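Local coordinates for protein CpuTA1 (Curtobacterium pusillum, PDB 5K3W) that belongs to the class IV aminotransferase family and carries a bound pyridoxal-5'-phosphate, at residues S211-T223 with Q236-T250. Residues are numbered along the deposited sequence; the frame is centred on the assembly and turned at random.
Sequences SNVIVLADGVVRT and QAAVFDFFEERGYPT. With PLP (pyridoxal-5'-phosphate), chain C.
Val-221 is the main bump here: its two methyls drop from the sheet into a hollow walled by Phe-240, Phe-243 and Tyr-248. With CG1 anti to the backbone N (chi1 171°), that methyl leans on Phe-240 CE1, and CG2 is left to sit over one face of Phe-243, 3.8 Å from the ring centroid, a CH-pi contact. Tyr-248 CD2 closes the hollow from beyond the helix end, which a Schellman motif finishes at Gly-247. Further along, Thr-223 CG2 fits between Phe-240 CZ, 3.7 Å away, and the bent chain of Gln-236, whose CG also receives Ile-214 CD1 at 3.7 Å. The amide end of Gln-236 folds over one face of Phe-240, with Thr-250 CB over the opposite one, and Gln-236 NE2 hydrogen-bonds to Tyr-252 OH. At the sheet edge the chain returns as a parallel strand: Val-221 N donates to Pro-249 O, 2.9 Å and almost straight at 178°. Asn-212 ND2 hydrogen-bonds to Leu-231 O, while OD1 lies 3.2 Å from C6 of pyridoxal-5'-phosphate. Strand 220-224, helix 234-245 and strand 250-253 thus form a beta-alpha-beta unit, its helix packed on one sheet face, nearly antiparallel to strand 220-223 (171°), its N-terminal end beside the pyridoxal-5'-phosphate phosphate.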
ATOM      1  N   SER A 211      -8.109  -2.990  12.952  1.00 22.63           N
ATOM      2  CA  SER A 211      -8.546  -3.542  14.227  1.00 21.39           C
ATOM      3  C   SER A 211      -8.952  -4.992  14.035  1.00 22.28           C
ATOM      4  O   SER A 211      -9.103  -5.473  12.913  1.00 22.82           O
ATOM      5  CB  SER A 211      -9.727  -2.754  14.786  1.00 19.90           C
ATOM      6  OG  SER A 211     -10.825  -2.918  13.906  1.00 24.55           O
ATOM      7  N   ASN A 212      -9.149  -5.675  15.150  1.00 21.39           N
ATOM      8  CA  ASN A 212      -9.709  -7.013  15.151  1.00 19.61           C
ATOM      9  C   ASN A 212     -11.098  -6.996  15.768  1.00 18.09           C
ATOM     10  O   ASN A 212     -11.459  -6.083  16.514  1.00 19.37           O
ATOM     11  CB  ASN A 212      -8.807  -7.991  15.901  1.00 16.92           C
ATOM     12  CG  ASN A 212      -7.486  -8.183  15.204  1.00 23.33           C
ATOM     13  OD1 ASN A 212      -6.492  -7.558  15.557  1.00 22.86           O
ATOM     14  ND2 ASN A 212      -7.474  -9.038  14.184  1.00 23.23           N
ATOM     15  N   VAL A 213     -11.864  -8.037  15.440  1.00 16.64           N
ATOM     16  CA  VAL A 213     -13.277  -8.150  15.770  1.00 19.89           C
ATOM     17  C   VAL A 213     -13.439  -9.132  16.920  1.00 19.28           C
ATOM     18  O   VAL A 213     -12.932 -10.257  16.852  1.00 22.00           O
ATOM     19  CB  VAL A 213     -14.084  -8.620  14.548  1.00 16.87           C
ATOM     20  CG1 VAL A 213     -15.568  -8.576  14.843  1.00 18.12           C
ATOM     21  CG2 VAL A 213     -13.743  -7.773  13.367  1.00 27.97           C
ATOM     22  N   ILE A 214     -14.176  -8.726  17.952  1.00 20.55           N
ATOM     23  CA  ILE A 214     -14.508  -9.579  19.092  1.00 23.36           C
ATOM     24  C   ILE A 214     -16.009  -9.839  19.087  1.00 24.32           C
ATOM     25  O   ILE A 214     -16.814  -8.902  18.997  1.00 24.00           O
ATOM     26  CB  ILE A 214     -14.076  -8.950  20.428  1.00 30.16           C
ATOM     27  CG1 ILE A 214     -12.586  -8.592  20.402  1.00 19.64           C
ATOM     28  CG2 ILE A 214     -14.343  -9.929  21.563  1.00 25.16           C
ATOM     29  CD1 ILE A 214     -11.709  -9.783  20.218  1.00 17.71           C
ATOM     30  N   VAL A 215     -16.385 -11.108  19.191  1.00 22.48           N
ATOM     31  CA  VAL A 215     -17.778 -11.529  19.101  1.00 26.08           C
ATOM     32  C   VAL A 215     -18.177 -12.209  20.403  1.00 31.46           C
ATOM     33  O   VAL A 215     -17.528 -13.172  20.835  1.00 23.94           O
ATOM     34  CB  VAL A 215     -18.011 -12.478  17.911  1.00 27.59           C
ATOM     35  CG1 VAL A 215     -19.423 -13.015  17.952  1.00 30.24           C
ATOM     36  CG2 VAL A 215     -17.753 -11.763  16.597  1.00 26.30           C
ATOM     37  N   LEU A 216     -19.245 -11.713  21.024  1.00 27.34           N
ATOM     38  CA  LEU A 216     -19.873 -12.395  22.147  1.00 20.59           C
ATOM     39  C   LEU A 216     -21.160 -13.063  21.674  1.00 31.29           C
ATOM     40  O   LEU A 216     -22.050 -12.390  21.132  1.00 31.75           O
ATOM     41  CB  LEU A 216     -20.164 -11.428  23.286  1.00 19.72           C
ATOM     42  CG  LEU A 216     -21.092 -12.034  24.344  1.00 25.43           C
ATOM     43  CD1 LEU A 216     -20.473 -13.289  24.949  1.00 29.32           C
ATOM     44  CD2 LEU A 216     -21.437 -11.004  25.425  1.00 18.14           C
ATOM     45  N   ALA A 217     -21.253 -14.383  21.869  1.00 30.29           N
ATOM     46  CA  ALA A 217     -22.480 -15.122  21.562  1.00 40.01           C
ATOM     47  C   ALA A 217     -22.560 -16.367  22.436  1.00 41.06           C
ATOM     48  O   ALA A 217     -21.635 -17.190  22.443  1.00 35.77           O
ATOM     49  CB  ALA A 217     -22.559 -15.502  20.082  1.00 16.87           C
ATOM     50  N   ASP A 218     -23.672 -16.504  23.166  1.00 43.60           N
ATOM     51  CA  ASP A 218     -23.939 -17.686  23.986  1.00 40.64           C
ATOM     52  C   ASP A 218     -22.873 -17.839  25.063  1.00 35.92           C
ATOM     53  O   ASP A 218     -22.317 -18.917  25.268  1.00 38.58           O
ATOM     54  CB  ASP A 218     -24.025 -18.955  23.131  1.00 40.28           C
ATOM     55  CG  ASP A 218     -25.073 -18.857  22.029  1.00 54.31           C
ATOM     56  OD1 ASP A 218     -26.180 -18.325  22.290  1.00 50.91           O
ATOM     57  OD2 ASP A 218     -24.785 -19.315  20.897  1.00 45.11           O
ATOM     58  N   GLY A 219     -22.580 -16.741  25.745  1.00 31.35           N
ATOM     59  CA  GLY A 219     -21.588 -16.772  26.795  1.00 24.92           C
ATOM     60  C   GLY A 219     -20.173 -17.066  26.336  1.00 27.83           C
ATOM     61  O   GLY A 219     -19.276 -17.180  27.175  1.00 32.21           O
ATOM     62  N   VAL A 220     -19.939 -17.184  25.030  1.00 21.83           N
ATOM     63  CA  VAL A 220     -18.608 -17.462  24.498  1.00 23.67           C
ATOM     64  C   VAL A 220     -18.078 -16.229  23.774  1.00 29.45           C
ATOM     65  O   VAL A 220     -18.812 -15.550  23.044  1.00 26.66           O
ATOM     66  CB  VAL A 220     -18.613 -18.681  23.562  1.00 27.81           C
ATOM     67  CG1 VAL A 220     -17.221 -18.942  23.049  1.00 32.66           C
ATOM     68  CG2 VAL A 220     -19.131 -19.890  24.293  1.00 28.63           C
ATOM     69  N   VAL A 221     -16.801 -15.931  23.992  1.00 26.83           N
ATOM     70  CA  VAL A 221     -16.137 -14.796  23.366  1.00 21.63           C
ATOM     71  C   VAL A 221     -15.230 -15.352  22.288  1.00 22.95           C
ATOM     72  O   VAL A 221     -14.329 -16.146  22.583  1.00 29.31           O
ATOM     73  CB  VAL A 221     -15.362 -13.957  24.390  1.00 26.23           C
ATOM     74  CG1 VAL A 221     -14.497 -12.914  23.704  1.00 20.94           C
ATOM     75  CG2 VAL A 221     -16.336 -13.294  25.363  1.00 24.98           C
ATOM     76  N   ARG A 222     -15.487 -14.959  21.036  1.00 27.12           N
ATOM     77  CA  ARG A 222     -14.809 -15.488  19.858  1.00 25.31           C
ATOM     78  C   ARG A 222     -14.165 -14.366  19.055  1.00 25.93           C
ATOM     79  O   ARG A 222     -14.534 -13.193  19.170  1.00 24.47           O
ATOM     80  CB  ARG A 222     -15.777 -16.238  18.937  1.00 24.27           C
ATOM     81  CG  ARG A 222     -16.683 -17.230  19.603  1.00 32.69           C
ATOM     82  CD  ARG A 222     -17.591 -17.822  18.553  1.00 48.00           C
ATOM     83  NE  ARG A 222     -17.880 -19.227  18.799  1.00 51.90           N
ATOM     84  CZ  ARG A 222     -19.027 -19.672  19.293  1.00 58.61           C
ATOM     85  NH1 ARG A 222     -20.004 -18.818  19.593  1.00 41.66           N
ATOM     86  NH2 ARG A 222     -19.197 -20.974  19.482  1.00 65.37           N
ATOM     87  N   THR A 223     -13.218 -14.754  18.199  1.00 24.69           N
ATOM     88  CA  THR A 223     -12.505 -13.849  17.313  1.00 26.99           C
ATOM     89  C   THR A 223     -12.130 -14.659  16.080  1.00 26.71           C
ATOM     90  O   THR A 223     -11.835 -15.854  16.213  1.00 27.54           O
ATOM     91  CB  THR A 223     -11.240 -13.249  17.962  1.00 22.88           C
ATOM     92  OG1 THR A 223     -10.906 -12.011  17.322  1.00 23.94           O
ATOM     93  CG2 THR A 223     -10.036 -14.194  17.820  1.00 19.54           C
ATOM     94  N   GLN A 236      -6.487  -7.869  20.889  1.00 21.88           N
ATOM     95  CA  GLN A 236      -7.367  -9.032  20.971  1.00 19.61           C
ATOM     96  C   GLN A 236      -6.848 -10.064  21.971  1.00 23.87           C
ATOM     97  O   GLN A 236      -7.627 -10.636  22.749  1.00 23.62           O
ATOM     98  CB  GLN A 236      -7.528  -9.654  19.580  1.00 19.04           C
ATOM     99  CG  GLN A 236      -8.274 -10.966  19.564  1.00 18.14           C
ATOM    100  CD  GLN A 236      -7.357 -12.161  19.823  1.00 25.24           C
ATOM    101  OE1 GLN A 236      -6.346 -12.342  19.144  1.00 22.25           O
ATOM    102  NE2 GLN A 236      -7.709 -12.976  20.814  1.00 21.54           N
ATOM    103  N   ALA A 237      -5.542 -10.338  21.956  1.00 17.05           N
ATOM    104  CA  ALA A 237      -5.009 -11.261  22.952  1.00 26.43           C
ATOM    105  C   ALA A 237      -5.250 -10.731  24.362  1.00 28.08           C
ATOM    106  O   ALA A 237      -5.666 -11.482  25.250  1.00 28.43           O
ATOM    107  CB  ALA A 237      -3.522 -11.531  22.709  1.00 17.34           C
ATOM    108  N   ALA A 238      -5.021  -9.435  24.591  1.00 22.75           N
ATOM    109  CA  ALA A 238      -5.291  -8.918  25.928  1.00 24.04           C
ATOM    110  C   ALA A 238      -6.781  -8.939  26.244  1.00 30.57           C
ATOM    111  O   ALA A 238      -7.160  -9.044  27.417  1.00 29.63           O
ATOM    112  CB  ALA A 238      -4.737  -7.508  26.090  1.00 22.27           C
ATOM    113  N   VAL A 239      -7.636  -8.848  25.220  1.00 23.52           N
ATOM    114  CA  VAL A 239      -9.072  -8.915  25.466  1.00 23.27           C
ATOM    115  C   VAL A 239      -9.476 -10.320  25.869  1.00 27.58           C
ATOM    116  O   VAL A 239     -10.340 -10.505  26.731  1.00 29.60           O
ATOM    117  CB  VAL A 239      -9.871  -8.451  24.239  1.00 26.34           C
ATOM    118  CG1 VAL A 239     -11.346  -8.842  24.418  1.00 21.75           C
ATOM    119  CG2 VAL A 239      -9.720  -6.956  24.048  1.00 19.58           C
ATOM    120  N   PHE A 240      -8.891 -11.334  25.234  1.00 29.41           N
ATOM    121  CA  PHE A 240      -9.146 -12.693  25.688  1.00 27.73           C
ATOM    122  C   PHE A 240      -8.717 -12.871  27.140  1.00 32.09           C
ATOM    123  O   PHE A 240      -9.412 -13.525  27.928  1.00 34.64           O
ATOM    124  CB  PHE A 240      -8.442 -13.695  24.775  1.00 26.80           C
ATOM    125  CG  PHE A 240      -9.261 -14.080  23.570  1.00 26.91           C
ATOM    126  CD1 PHE A 240     -10.373 -13.336  23.215  1.00 24.00           C
ATOM    127  CD2 PHE A 240      -8.941 -15.195  22.813  1.00 22.96           C
ATOM    128  CE1 PHE A 240     -11.134 -13.681  22.114  1.00 20.39           C
ATOM    129  CE2 PHE A 240      -9.704 -15.548  21.715  1.00 22.14           C
ATOM    130  CZ  PHE A 240     -10.801 -14.785  21.366  1.00 20.19           C
ATOM    131  N   ASP A 241      -7.584 -12.281  27.523  1.00 31.79           N
ATOM    132  CA  ASP A 241      -7.149 -12.409  28.907  1.00 30.62           C
ATOM    133  C   ASP A 241      -8.201 -11.848  29.849  1.00 37.32           C
ATOM    134  O   ASP A 241      -8.527 -12.463  30.874  1.00 35.66           O
ATOM    135  CB  ASP A 241      -5.802 -11.717  29.110  1.00 25.42           C
ATOM    136  CG  ASP A 241      -4.656 -12.505  28.509  1.00 39.45           C
ATOM    137  OD1 ASP A 241      -3.531 -11.956  28.394  1.00 35.69           O
ATOM    138  OD2 ASP A 241      -4.888 -13.681  28.144  1.00 35.56           O
ATOM    139  N   PHE A 242      -8.764 -10.688  29.506  1.00 32.99           N
ATOM    140  CA  PHE A 242      -9.786 -10.088  30.353  1.00 32.99           C
ATOM    141  C   PHE A 242     -10.960 -11.038  30.538  1.00 36.16           C
ATOM    142  O   PHE A 242     -11.377 -11.313  31.671  1.00 38.86           O
ATOM    143  CB  PHE A 242     -10.239  -8.757  29.752  1.00 29.60           C
ATOM    144  CG  PHE A 242     -11.484  -8.192  30.375  1.00 27.79           C
ATOM    145  CD1 PHE A 242     -11.404  -7.301  31.430  1.00 28.79           C
ATOM    146  CD2 PHE A 242     -12.734  -8.542  29.898  1.00 30.94           C
ATOM    147  CE1 PHE A 242     -12.546  -6.774  31.999  1.00 26.69           C
ATOM    148  CE2 PHE A 242     -13.880  -8.019  30.465  1.00 26.61           C
ATOM    149  CZ  PHE A 242     -13.785  -7.137  31.519  1.00 31.88           C
ATOM    150  N   PHE A 243     -11.491 -11.574  29.432  1.00 32.82           N
ATOM    151  CA  PHE A 243     -12.709 -12.379  29.508  1.00 35.17           C
ATOM    152  C   PHE A 243     -12.468 -13.725  30.194  1.00 32.54           C
ATOM    153  O   PHE A 243     -13.320 -14.195  30.952  1.00 33.62           O
ATOM    154  CB  PHE A 243     -13.304 -12.573  28.112  1.00 28.15           C
ATOM    155  CG  PHE A 243     -14.132 -11.402  27.639  1.00 27.19           C
ATOM    156  CD1 PHE A 243     -15.344 -11.104  28.245  1.00 23.59           C
ATOM    157  CD2 PHE A 243     -13.707 -10.613  26.584  1.00 25.37           C
ATOM    158  CE1 PHE A 243     -16.115 -10.038  27.817  1.00 25.07           C
ATOM    159  CE2 PHE A 243     -14.468  -9.533  26.147  1.00 26.17           C
ATOM    160  CZ  PHE A 243     -15.678  -9.246  26.764  1.00 28.84           C
ATOM    161  N   GLU A 244     -11.332 -14.372  29.935  1.00 35.08           N
ATOM    162  CA  GLU A 244     -11.033 -15.607  30.653  1.00 33.59           C
ATOM    163  C   GLU A 244     -10.982 -15.368  32.159  1.00 48.15           C
ATOM    164  O   GLU A 244     -11.526 -16.158  32.941  1.00 38.47           O
ATOM    165  CB  GLU A 244      -9.720 -16.200  30.158  1.00 29.27           C
ATOM    166  CG  GLU A 244      -9.851 -16.886  28.805  1.00 36.20           C
ATOM    167  CD  GLU A 244      -8.529 -16.962  28.061  1.00 46.00           C
ATOM    168  OE1 GLU A 244      -8.540 -16.866  26.815  1.00 40.54           O
ATOM    169  OE2 GLU A 244      -7.477 -17.112  28.722  1.00 59.37           O
ATOM    170  N   GLU A 245     -10.353 -14.262  32.581  1.00 47.57           N
ATOM    171  CA  GLU A 245     -10.285 -13.924  33.999  1.00 44.98           C
ATOM    172  C   GLU A 245     -11.665 -13.822  34.628  1.00 45.89           C
ATOM    173  O   GLU A 245     -11.812 -14.034  35.836  1.00 50.27           O
ATOM    174  CB  GLU A 245      -9.542 -12.605  34.192  1.00 49.72           C
ATOM    175  CG  GLU A 245      -8.241 -12.718  34.942  1.00 55.24           C
ATOM    176  CD  GLU A 245      -7.655 -11.356  35.266  1.00 69.89           C
ATOM    177  OE1 GLU A 245      -8.364 -10.342  35.069  1.00 64.85           O
ATOM    178  OE2 GLU A 245      -6.490 -11.297  35.715  1.00 77.97           O
ATOM    179  N   ARG A 246     -12.682 -13.473  33.842  1.00 40.74           N
ATOM    180  CA  ARG A 246     -14.047 -13.402  34.339  1.00 38.36           C
ATOM    181  C   ARG A 246     -14.865 -14.637  33.979  1.00 34.22           C
ATOM    182  O   ARG A 246     -16.098 -14.572  33.978  1.00 44.19           O
ATOM    183  CB  ARG A 246     -14.730 -12.144  33.816  1.00 35.32           C
ATOM    184  CG  ARG A 246     -14.428 -10.908  34.620  1.00 37.05           C
ATOM    185  CD  ARG A 246     -14.701  -9.700  33.776  1.00 39.72           C
ATOM    186  NE  ARG A 246     -14.669  -8.442  34.517  1.00 50.08           N
ATOM    187  CZ  ARG A 246     -15.716  -7.630  34.643  1.00 53.49           C
ATOM    188  NH1 ARG A 246     -16.885  -7.956  34.090  1.00 35.67           N
ATOM    189  NH2 ARG A 246     -15.595  -6.489  35.313  1.00 42.20           N
ATOM    190  N   GLY A 247     -14.209 -15.749  33.649  1.00 35.71           N
ATOM    191  CA  GLY A 247     -14.893 -17.012  33.429  1.00 30.94           C
ATOM    192  C   GLY A 247     -15.542 -17.225  32.072  1.00 42.15           C
ATOM    193  O   GLY A 247     -16.229 -18.240  31.890  1.00 43.69           O
ATOM    194  N   TYR A 248     -15.359 -16.326  31.110  1.00 40.42           N
ATOM    195  CA  TYR A 248     -15.873 -16.598  29.774  1.00 34.23           C
ATOM    196  C   TYR A 248     -14.970 -17.591  29.051  1.00 29.73           C
ATOM    197  O   TYR A 248     -13.745 -17.460  29.088  1.00 40.29           O
ATOM    198  CB  TYR A 248     -15.946 -15.328  28.943  1.00 31.59           C
ATOM    199  CG  TYR A 248     -16.909 -14.290  29.444  1.00 35.53           C
ATOM    200  CD1 TYR A 248     -16.591 -13.486  30.536  1.00 33.95           C
ATOM    201  CD2 TYR A 248     -18.124 -14.077  28.794  1.00 28.00           C
ATOM    202  CE1 TYR A 248     -17.468 -12.512  30.979  1.00 34.40           C
ATOM    203  CE2 TYR A 248     -19.001 -13.109  29.232  1.00 30.27           C
ATOM    204  CZ  TYR A 248     -18.671 -12.332  30.322  1.00 30.13           C
ATOM    205  OH  TYR A 248     -19.546 -11.371  30.753  1.00 31.14           O
ATOM    206  N   PRO A 249     -15.538 -18.575  28.370  1.00 31.61           N
ATOM    207  CA  PRO A 249     -14.750 -19.317  27.372  1.00 33.20           C
ATOM    208  C   PRO A 249     -14.434 -18.428  26.173  1.00 30.98           C
ATOM    209  O   PRO A 249     -15.268 -17.639  25.719  1.00 24.72           O
ATOM    210  CB  PRO A 249     -15.666 -20.483  26.972  1.00 19.62           C
ATOM    211  CG  PRO A 249     -16.830 -20.440  27.939  1.00 17.92           C
ATOM    212  CD  PRO A 249     -16.926 -19.043  28.455  1.00 22.79           C
ATOM    213  N   THR A 250     -13.217 -18.569  25.657  1.00 32.30           N
ATOM    214  CA  THR A 250     -12.768 -17.844  24.482  1.00 25.51           C
ATOM    215  C   THR A 250     -12.418 -18.830  23.379  1.00 28.64           C
ATOM    216  O   THR A 250     -12.050 -19.974  23.643  1.00 28.36           O
ATOM    217  CB  THR A 250     -11.550 -16.982  24.799  1.00 24.73           C
ATOM    218  OG1 THR A 250     -10.561 -17.813  25.399  1.00 31.33           O
ATOM    219  CG2 THR A 250     -11.919 -15.844  25.753  1.00 23.85           C
TER
HETATM  220  N1  PLP C 401      -5.983  -5.375  11.848  1.00 28.40           N
HETATM  221  C2  PLP C 401      -5.194  -4.493  11.171  1.00 30.06           C
HETATM  222  C2A PLP C 401      -5.216  -4.446   9.654  1.00 16.89           C
HETATM  223  C3  PLP C 401      -4.359  -3.649  11.878  1.00 23.95           C
HETATM  224  O3  PLP C 401      -3.553  -2.765  11.145  1.00 18.43           O
HETATM  225  C4  PLP C 401      -4.325  -3.707  13.250  1.00 26.31           C
HETATM  226  C4A PLP C 401      -3.461  -2.799  14.084  1.00 23.24           C
HETATM  227  C5  PLP C 401      -5.116  -4.582  13.929  1.00 26.73           C
HETATM  228  C6  PLP C 401      -5.946  -5.427  13.212  1.00 28.17           C
HETATM  229  C5A PLP C 401      -5.084  -4.614  15.454  1.00 21.88           C
HETATM  230  O4P PLP C 401      -3.793  -4.883  15.969  1.00 22.44           O
HETATM  231  P   PLP C 401      -3.348  -4.305  17.387  1.00 25.49           P
HETATM  232  O1P PLP C 401      -4.376  -4.640  18.445  1.00 20.55           O
HETATM  233  O2P PLP C 401      -3.146  -2.810  17.329  1.00 19.41           O
HETATM  234  O3P PLP C 401      -2.051  -4.950  17.803  1.00 20.08           O
HETATM  235  O   HOH W   1      -6.169  -6.186  18.340  1.00 19.63           O